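Local coordinates for bifunctional GH43-CE protein (Bacteroides eggerthii, PDB 6MLY) that probably acts on xylan-type polysaccharides, joining a glycoside hydrolase family 43 module to a second, esterase-like alpha/beta-hydrolase domain, at residues Q372-G376 with P377-G381; N585-S589 with G590-F594; V672-F676 with G677-M681. All blocks are in the same frame, centred on the assembly; numbering follows the deposited sequence.

Contact 1: residues Q372-G376 with P377-G381; sequences QRTIG and PVCTG
Ile375 lays its CG1 branch against the beta carbon of Cys379, with Ile375 CG1 and Cys379 CB 3.5 Å apart. The cysteine also faces the isoleucine backbone, and Cys379 CB lies 3.4 Å from Ile375 O. Because SG sits between the backbone N and the carbonyl carbon of its own residue (chi1 70°), it swings alongside the incoming chain and comes within 4.1 Å of Thr374 CB. The threonine offers only carbon to the sulphur; its hydroxyl is bonded to the carbonyl of Tyr487. No hydrogen bond links 372-376 to 377-381; what meets across the turn is mainly carbon and sulphur, and the backbone bonds go to neighbouring parts of the chain. The turn includes a cis peptide between Gly376 and Pro377, where the chain folds back and the touching backbone parts run 140° apart. Outside partners fix both limbs: Thr374 pairs through its backbone with Tyr487, Cys379 with Cys448, and Gly376 with Tyr27. Cys379 and Thr374 both rest on Phe489. Strand 370-373 belongs to one antiparallel sheet and strand 378-386 to the other, making this short connection a crossing between the two layers of a concanavalin A-like beta-sandwich.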
loop_
_atom_site.group_PDB
_atom_site.type_symbol
_atom_site.label_atom_id
_atom_site.label_comp_id
_atom_site.label_asym_id
_atom_site.label_seq_id
_atom_site.Cartn_x
_atom_site.Cartn_y
_atom_site.Cartn_z
ATOM N N GLN A 372 -5.650 -5.684 12.931
ATOM C CA GLN A 372 -7.018 -5.347 12.558
ATOM C C GLN A 372 -7.105 -5.353 11.026
ATOM O O GLN A 372 -6.086 -5.436 10.349
ATOM C CB GLN A 372 -7.427 -3.980 13.107
ATOM C CG GLN A 372 -7.357 -3.879 14.623
ATOM C CD GLN A 372 -8.122 -2.697 15.169
ATOM O OE1 GLN A 372 -9.021 -2.156 14.528
ATOM N NE2 GLN A 372 -7.788 -2.300 16.384
ATOM N N ARG A 373 -8.325 -5.267 10.488
ATOM C CA ARG A 373 -8.550 -5.253 9.037
ATOM C C ARG A 373 -8.133 -3.879 8.486
ATOM O O ARG A 373 -8.058 -2.902 9.229
ATOM C CB ARG A 373 -10.019 -5.575 8.719
ATOM C CG ARG A 373 -10.455 -6.989 9.084
ATOM C CD ARG A 373 -11.946 -7.217 8.887
ATOM N NE ARG A 373 -12.371 -8.585 9.185
ATOM C CZ ARG A 373 -12.692 -9.040 10.395
ATOM N NH1 ARG A 373 -12.848 -8.204 11.405
ATOM N NH2 ARG A 373 -12.843 -10.337 10.597
ATOM N N THR A 374 -7.826 -3.823 7.187
ATOM C CA THR A 374 -7.806 -2.566 6.457
ATOM C C THR A 374 -9.223 -2.296 5.953
ATOM O O THR A 374 -10.001 -3.229 5.780
ATOM C CB THR A 374 -6.802 -2.588 5.300
ATOM O OG1 THR A 374 -7.070 -3.722 4.477
ATOM C CG2 THR A 374 -5.364 -2.624 5.772
ATOM N N ILE A 375 -9.551 -1.023 5.733
ATOM C CA ILE A 375 -10.896 -0.642 5.336
ATOM C C ILE A 375 -10.820 0.223 4.078
ATOM O O ILE A 375 -9.824 0.902 3.855
ATOM C CB ILE A 375 -11.625 0.066 6.494
ATOM C CG1 ILE A 375 -11.009 1.424 6.833
ATOM C CG2 ILE A 375 -11.679 -0.841 7.714
ATOM C CD1 ILE A 375 -11.735 2.168 7.931
ATOM N N GLY A 376 -11.888 0.182 3.273
ATOM C CA GLY A 376 -12.015 0.995 2.066
ATOM C C GLY A 376 -13.024 2.129 2.248
ATOM O O GLY A 376 -13.798 2.127 3.206
ATOM N N PRO A 377 -13.024 3.091 1.315
ATOM C CA PRO A 377 -12.180 3.083 0.127
ATOM C C PRO A 377 -10.716 3.489 0.381
ATOM O O PRO A 377 -9.834 3.090 -0.381
ATOM C CB PRO A 377 -12.852 4.100 -0.809
ATOM C CG PRO A 377 -13.494 5.083 0.134
ATOM C CD PRO A 377 -13.959 4.226 1.291
ATOM N N VAL A 378 -10.483 4.279 1.437
ATOM C CA VAL A 378 -9.136 4.657 1.907
ATOM C C VAL A 378 -9.066 4.419 3.417
ATOM O O VAL A 378 -10.106 4.340 4.086
ATOM C CB VAL A 378 -8.797 6.125 1.589
ATOM C CG1 VAL A 378 -8.824 6.402 0.094
ATOM C CG2 VAL A 378 -9.701 7.096 2.341
ATOM N N CYS A 379 -7.843 4.315 3.943
ATOM C CA CYS A 379 -7.636 4.256 5.384
ATOM C C CYS A 379 -6.194 4.635 5.745
ATOM O O CYS A 379 -5.314 4.773 4.878
ATOM C CB CYS A 379 -7.984 2.881 5.951
ATOM S SG CYS A 379 -6.833 1.557 5.486
ATOM N N THR A 380 -5.988 4.816 7.053
ATOM C CA THR A 380 -4.722 5.170 7.617
ATOM C C THR A 380 -4.659 4.624 9.047
ATOM O O THR A 380 -5.489 4.978 9.872
ATOM C CB THR A 380 -4.526 6.690 7.542
ATOM O OG1 THR A 380 -4.490 7.047 6.159
ATOM C CG2 THR A 380 -3.270 7.170 8.240
ATOM N N GLY A 381 -3.673 3.757 9.305
ATOM C CA GLY A 381 -3.321 3.308 10.651
ATOM C C GLY A 381 -2.156 4.103 11.216
ATOM O O GLY A 381 -1.422 4.726 10.461
#

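Contact 2: residues N585-S589 with G590-F594; sequences NHRSS and GDAKF
Gly590 opens the second half of the turn by giving its N-H to the hydroxyl of Ser588, a nearly straight bond (169°) with Gly590 N and Ser588 OG 3.1 Å apart. Ser588 OG also bonds the carbonyl of Phe558; an alanine here would probably leave both the Gly590 N-H and that carbonyl without their mate. Asp591 answers in the reverse direction: its OD2 takes the Ser588 N-H at 2.9 Å from Ser588 N to Asp591 OD2, on the lone pair turned away from the other carboxylate oxygen. The same oxygen has a second partner in Asn560 ND2. Serine OG to the N-H two residues on makes an ST turn, placed in the loop from strand 579-584 to helix 596-610 of the alpha/beta-hydrolase domain. Ala592 gives its N-H to the carbonyl of Ser588, four residues back, with Ala592 N and Ser588 O 3.1 Å apart and the donor nearly in line with the C=O, while Ala592 CB meets Arg587 NH1 obliquely at 3.8 Å. The arginine's NE is salt-bridged to Asp600. Lys593 starts away from the first segment, but a bend at chi2 (-60°) brings its ammonium back to the carbonyl of Ser589, and the same NZ also bonds Ala699 O.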
loop_
_atom_site.group_PDB
_atom_site.type_symbol
_atom_site.label_atom_id
_atom_site.label_comp_id
_atom_site.label_asym_id
_atom_site.label_seq_id
_atom_site.Cartn_x
_atom_site.Cartn_y
_atom_site.Cartn_z
ATOM N N ASN A 585 10.737 9.495 -13.544
ATOM C CA ASN A 585 11.583 8.527 -14.240
ATOM C C ASN A 585 11.730 8.953 -15.708
ATOM O O ASN A 585 10.941 9.747 -16.228
ATOM C CB ASN A 585 11.038 7.095 -14.152
ATOM C CG ASN A 585 11.342 6.386 -12.846
ATOM O OD1 ASN A 585 12.236 6.774 -12.093
ATOM N ND2 ASN A 585 10.610 5.318 -12.581
ATOM N N HIS A 586 12.759 8.411 -16.362
ATOM C CA HIS A 586 12.936 8.520 -17.799
ATOM C C HIS A 586 13.409 7.165 -18.336
ATOM O O HIS A 586 14.021 6.395 -17.613
ATOM C CB HIS A 586 13.920 9.648 -18.130
ATOM C CG HIS A 586 15.312 9.391 -17.657
ATOM N ND1 HIS A 586 16.171 8.539 -18.323
ATOM C CD2 HIS A 586 15.998 9.868 -16.594
ATOM C CE1 HIS A 586 17.326 8.498 -17.687
ATOM N NE2 HIS A 586 17.248 9.308 -16.623
ATOM N N ARG A 587 13.127 6.895 -19.613
ATOM C CA ARG A 587 13.539 5.648 -20.254
ATOM C C ARG A 587 15.071 5.581 -20.292
ATOM O O ARG A 587 15.735 6.567 -20.618
ATOM C CB ARG A 587 12.945 5.549 -21.664
ATOM C CG ARG A 587 11.436 5.350 -21.690
ATOM C CD ARG A 587 10.878 5.413 -23.098
ATOM N NE ARG A 587 10.925 6.759 -23.647
ATOM C CZ ARG A 587 10.720 7.064 -24.924
ATOM N NH1 ARG A 587 10.606 6.103 -25.827
ATOM N NH2 ARG A 587 10.630 8.330 -25.291
ATOM N N SER A 588 15.619 4.407 -19.953
ATOM C CA SER A 588 17.063 4.178 -19.955
ATOM C C SER A 588 17.595 4.189 -21.392
ATOM O O SER A 588 16.837 4.054 -22.351
ATOM C CB SER A 588 17.420 2.887 -19.260
ATOM O OG SER A 588 18.767 2.526 -19.529
ATOM N N SER A 589 18.918 4.335 -21.515
ATOM C CA SER A 589 19.607 4.305 -22.801
ATOM C C SER A 589 19.530 2.898 -23.411
ATOM O O SER A 589 19.740 2.735 -24.612
ATOM C CB SER A 589 21.035 4.786 -22.679
ATOM O OG SER A 589 21.733 4.080 -21.665
ATOM N N GLY A 590 19.240 1.892 -22.574
ATOM C CA GLY A 590 18.952 0.525 -23.021
ATOM C C GLY A 590 17.583 0.421 -23.675
ATOM O O GLY A 590 17.429 -0.248 -24.693
ATOM N N ASP A 591 16.594 1.098 -23.077
ATOM C CA ASP A 591 15.199 1.098 -23.532
ATOM C C ASP A 591 15.090 1.796 -24.892
ATOM O O ASP A 591 14.701 1.172 -25.881
ATOM C CB ASP A 591 14.285 1.776 -22.507
ATOM C CG ASP A 591 14.269 1.083 -21.156
ATOM O OD1 ASP A 591 13.780 -0.067 -21.097
ATOM O OD2 ASP A 591 14.746 1.696 -20.179
ATOM N N ALA A 592 15.429 3.092 -24.921
ATOM C CA ALA A 592 15.426 3.910 -26.138
ATOM C C ALA A 592 16.724 4.724 -26.195
ATOM O O ALA A 592 17.552 4.630 -25.291
ATOM C CB ALA A 592 14.205 4.799 -26.157
ATOM N N LYS A 593 16.892 5.508 -27.264
ATOM C CA LYS A 593 18.053 6.387 -27.437
ATOM C C LYS A 593 17.579 7.843 -27.530
ATOM O O LYS A 593 16.403 8.107 -27.783
ATOM C CB LYS A 593 18.851 5.987 -28.682
ATOM C CG LYS A 593 19.327 4.538 -28.725
ATOM C CD LYS A 593 20.250 4.143 -27.582
ATOM C CE LYS A 593 20.663 2.684 -27.618
ATOM N NZ LYS A 593 21.541 2.326 -26.478
ATOM N N PHE A 594 18.517 8.777 -27.319
ATOM C CA PHE A 594 18.258 10.222 -27.388
ATOM C C PHE A 594 17.654 10.547 -28.754
ATOM O O PHE A 594 18.130 10.052 -29.773
ATOM C CB PHE A 594 19.541 11.018 -27.126
ATOM C CG PHE A 594 19.346 12.509 -27.000
ATOM C CD1 PHE A 594 19.498 13.341 -28.099
ATOM C CD2 PHE A 594 18.996 13.079 -25.786
ATOM C CE1 PHE A 594 19.300 14.707 -27.987
ATOM C CE2 PHE A 594 18.806 14.448 -25.674
ATOM C CZ PHE A 594 18.958 15.259 -26.775
#

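Contact 3: residues V672-F676 with G677-M681; sequences VVNWF and GPIDM
Asn674 turns the two ends of its amide to different partners as the chain leaves strand 671-675. With CG anti to the backbone N (chi1 166°), the side chain reaches forward over the bend, and the oxygen end meets the next segment's backbone: Asn674 OD1 lies 3.0 Å from Gly677 N. The bond is weak, since its N-H...O angle is only 125°. Gly677 has no side chain to stand in the way, and Asn674 OD1 also lies 3.3 Å from Gly677 CA. At the nitrogen end the neighbour is apolar, with Asn674 ND2 3.5 Å from Ile679 CD1. The isoleucine lies across the amide at a slant and meets it with the end of its longer branch; its backbone N-H, like that of Asp680, is bonded to Gln743 OE1.

The two aromatic residues point away from 677-681. Trp675 stacks on Phe773 and, like Val673, touches Met781 of helix 775-789; it also touches Ile731 of strand 727-733, a strand that Asn674 meets at Val730. Phe676 marks the sharp change of direction: its backbone takes the left-handed conformation (phi 44°), and its ring meets His768 edge-to-face while touching Ser628 and Asp736. An acetate ion, probably from the crystallisation liquor, lies about 6 Å from the Phe676 side chain.

Strand 671-675 runs parallel between 621-627, which leads into a probable nucleophile elbow at Ser628, and 727-733. The asparagine-to-glycine contact lies at the exit of this inner parallel strand of an alpha/beta-hydrolase sheet, with Phe676 bordering what is probably a Ser-His-Asp triad of Ser628, His768 and Asp736.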
loop_
_atom_site.group_PDB
_atom_site.type_symbol
_atom_site.label_atom_id
_atom_site.label_comp_id
_atom_site.label_asym_id
_atom_site.label_seq_id
_atom_site.Cartn_x
_atom_site.Cartn_y
_atom_site.Cartn_z
ATOM N N VAL A 672 16.150 26.342 -12.965
ATOM C CA VAL A 672 16.966 25.131 -13.035
ATOM C C VAL A 672 18.078 25.218 -11.987
ATOM O O VAL A 672 18.650 26.281 -11.770
ATOM C CB VAL A 672 17.547 24.916 -14.446
ATOM C CG1 VAL A 672 18.463 23.704 -14.505
ATOM C CG2 VAL A 672 16.458 24.803 -15.498
ATOM N N VAL A 673 18.361 24.083 -11.339
ATOM C CA VAL A 673 19.575 23.888 -10.561
ATOM C C VAL A 673 20.223 22.597 -11.061
ATOM O O VAL A 673 19.578 21.552 -11.069
ATOM C CB VAL A 673 19.300 23.834 -9.047
ATOM C CG1 VAL A 673 20.570 23.571 -8.250
ATOM C CG2 VAL A 673 18.618 25.101 -8.556
ATOM N N ASN A 674 21.489 22.697 -11.483
ATOM C CA ASN A 674 22.205 21.607 -12.121
ATOM C C ASN A 674 23.339 21.164 -11.195
ATOM O O ASN A 674 24.289 21.892 -10.995
ATOM C CB ASN A 674 22.699 22.015 -13.508
ATOM C CG ASN A 674 23.719 21.064 -14.093
ATOM O OD1 ASN A 674 23.809 19.910 -13.684
ATOM N ND2 ASN A 674 24.504 21.547 -15.046
ATOM N N TRP A 675 23.211 19.960 -10.634
ATOM C CA TRP A 675 24.213 19.402 -9.746
ATOM C C TRP A 675 25.208 18.571 -10.563
ATOM O O TRP A 675 24.932 17.416 -10.899
ATOM C CB TRP A 675 23.561 18.563 -8.643
ATOM C CG TRP A 675 22.596 19.307 -7.775
ATOM C CD1 TRP A 675 21.279 19.552 -8.036
ATOM C CD2 TRP A 675 22.859 19.871 -6.478
ATOM N NE1 TRP A 675 20.709 20.240 -6.997
ATOM C CE2 TRP A 675 21.655 20.452 -6.028
ATOM C CE3 TRP A 675 23.987 19.939 -5.653
ATOM C CZ2 TRP A 675 21.553 21.096 -4.795
ATOM C CZ3 TRP A 675 23.885 20.574 -4.435
ATOM C CH2 TRP A 675 22.684 21.148 -4.015
ATOM N N PHE A 676 26.358 19.187 -10.869
ATOM C CA PHE A 676 27.517 18.548 -11.497
ATOM C C PHE A 676 27.073 17.648 -12.658
ATOM O O PHE A 676 27.476 16.488 -12.751
ATOM C CB PHE A 676 28.351 17.796 -10.453
ATOM C CG PHE A 676 27.570 16.950 -9.479
ATOM C CD1 PHE A 676 27.101 17.489 -8.292
ATOM C CD2 PHE A 676 27.310 15.617 -9.746
ATOM C CE1 PHE A 676 26.388 16.713 -7.393
ATOM C CE2 PHE A 676 26.592 14.842 -8.846
ATOM C CZ PHE A 676 26.132 15.391 -7.671
ATOM N N GLY A 677 26.252 18.208 -13.550
ATOM C CA GLY A 677 25.782 17.512 -14.735
ATOM C C GLY A 677 26.812 17.540 -15.863
ATOM O O GLY A 677 27.611 18.474 -15.967
ATOM N N PRO A 678 26.835 16.500 -16.731
ATOM C CA PRO A 678 27.585 16.565 -17.987
ATOM C C PRO A 678 26.828 17.462 -18.976
ATOM O O PRO A 678 25.605 17.555 -18.895
ATOM C CB PRO A 678 27.652 15.091 -18.428
ATOM C CG PRO A 678 26.409 14.456 -17.833
ATOM C CD PRO A 678 26.152 15.207 -16.544
ATOM N N ILE A 679 27.553 18.126 -19.882
ATOM C CA ILE A 679 26.947 19.113 -20.782
ATOM C C ILE A 679 27.451 18.885 -22.214
ATOM O O ILE A 679 26.657 18.628 -23.126
ATOM C CB ILE A 679 27.204 20.546 -20.263
ATOM C CG1 ILE A 679 26.128 20.989 -19.264
ATOM C CG2 ILE A 679 27.328 21.546 -21.404
ATOM C CD1 ILE A 679 26.401 20.608 -17.825
ATOM N N ASP A 680 28.770 18.993 -22.407
ATOM C CA ASP A 680 29.370 18.934 -23.733
ATOM C C ASP A 680 30.232 17.673 -23.828
ATOM O O ASP A 680 31.353 17.648 -23.323
ATOM C CB ASP A 680 30.180 20.200 -24.020
ATOM C CG ASP A 680 30.715 20.288 -25.438
ATOM O OD1 ASP A 680 30.135 19.641 -26.336
ATOM O OD2 ASP A 680 31.704 21.006 -25.631
ATOM N N MET A 681 29.704 16.643 -24.498
ATOM C CA MET A 681 30.374 15.349 -24.565
ATOM C C MET A 681 31.478 15.386 -25.632
ATOM O O MET A 681 32.263 14.444 -25.736
ATOM C CB MET A 681 29.396 14.209 -24.873
ATOM C CG MET A 681 28.101 14.249 -24.065
ATOM S SD MET A 681 28.314 14.649 -22.310
ATOM C CE MET A 681 26.662 15.238 -21.941
#

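All three contacts are turns within one continuous piece of chain, yet their chemistry follows their surroundings. Contact 1, in the concanavalin A-like sandwich, and contact 3, in the alpha/beta-hydrolase domain, are buried; the first relies on carbon and sulphur without a bond across it, the second on a single weak hydrogen bond from a backbone N-H to a side-chain amide oxygen, beside apolar packing. Contact 2 is partly exposed and the most polar, with charged and hydroxyl side chains bonding backbone groups. Contacts 2 and 3 share the esterase-like domain, their centres about 18 Å apart without touching, and follow different strands of one mixed sheet. Contact 1 stands apart, its centre about 38 Å and 44 Å from theirs.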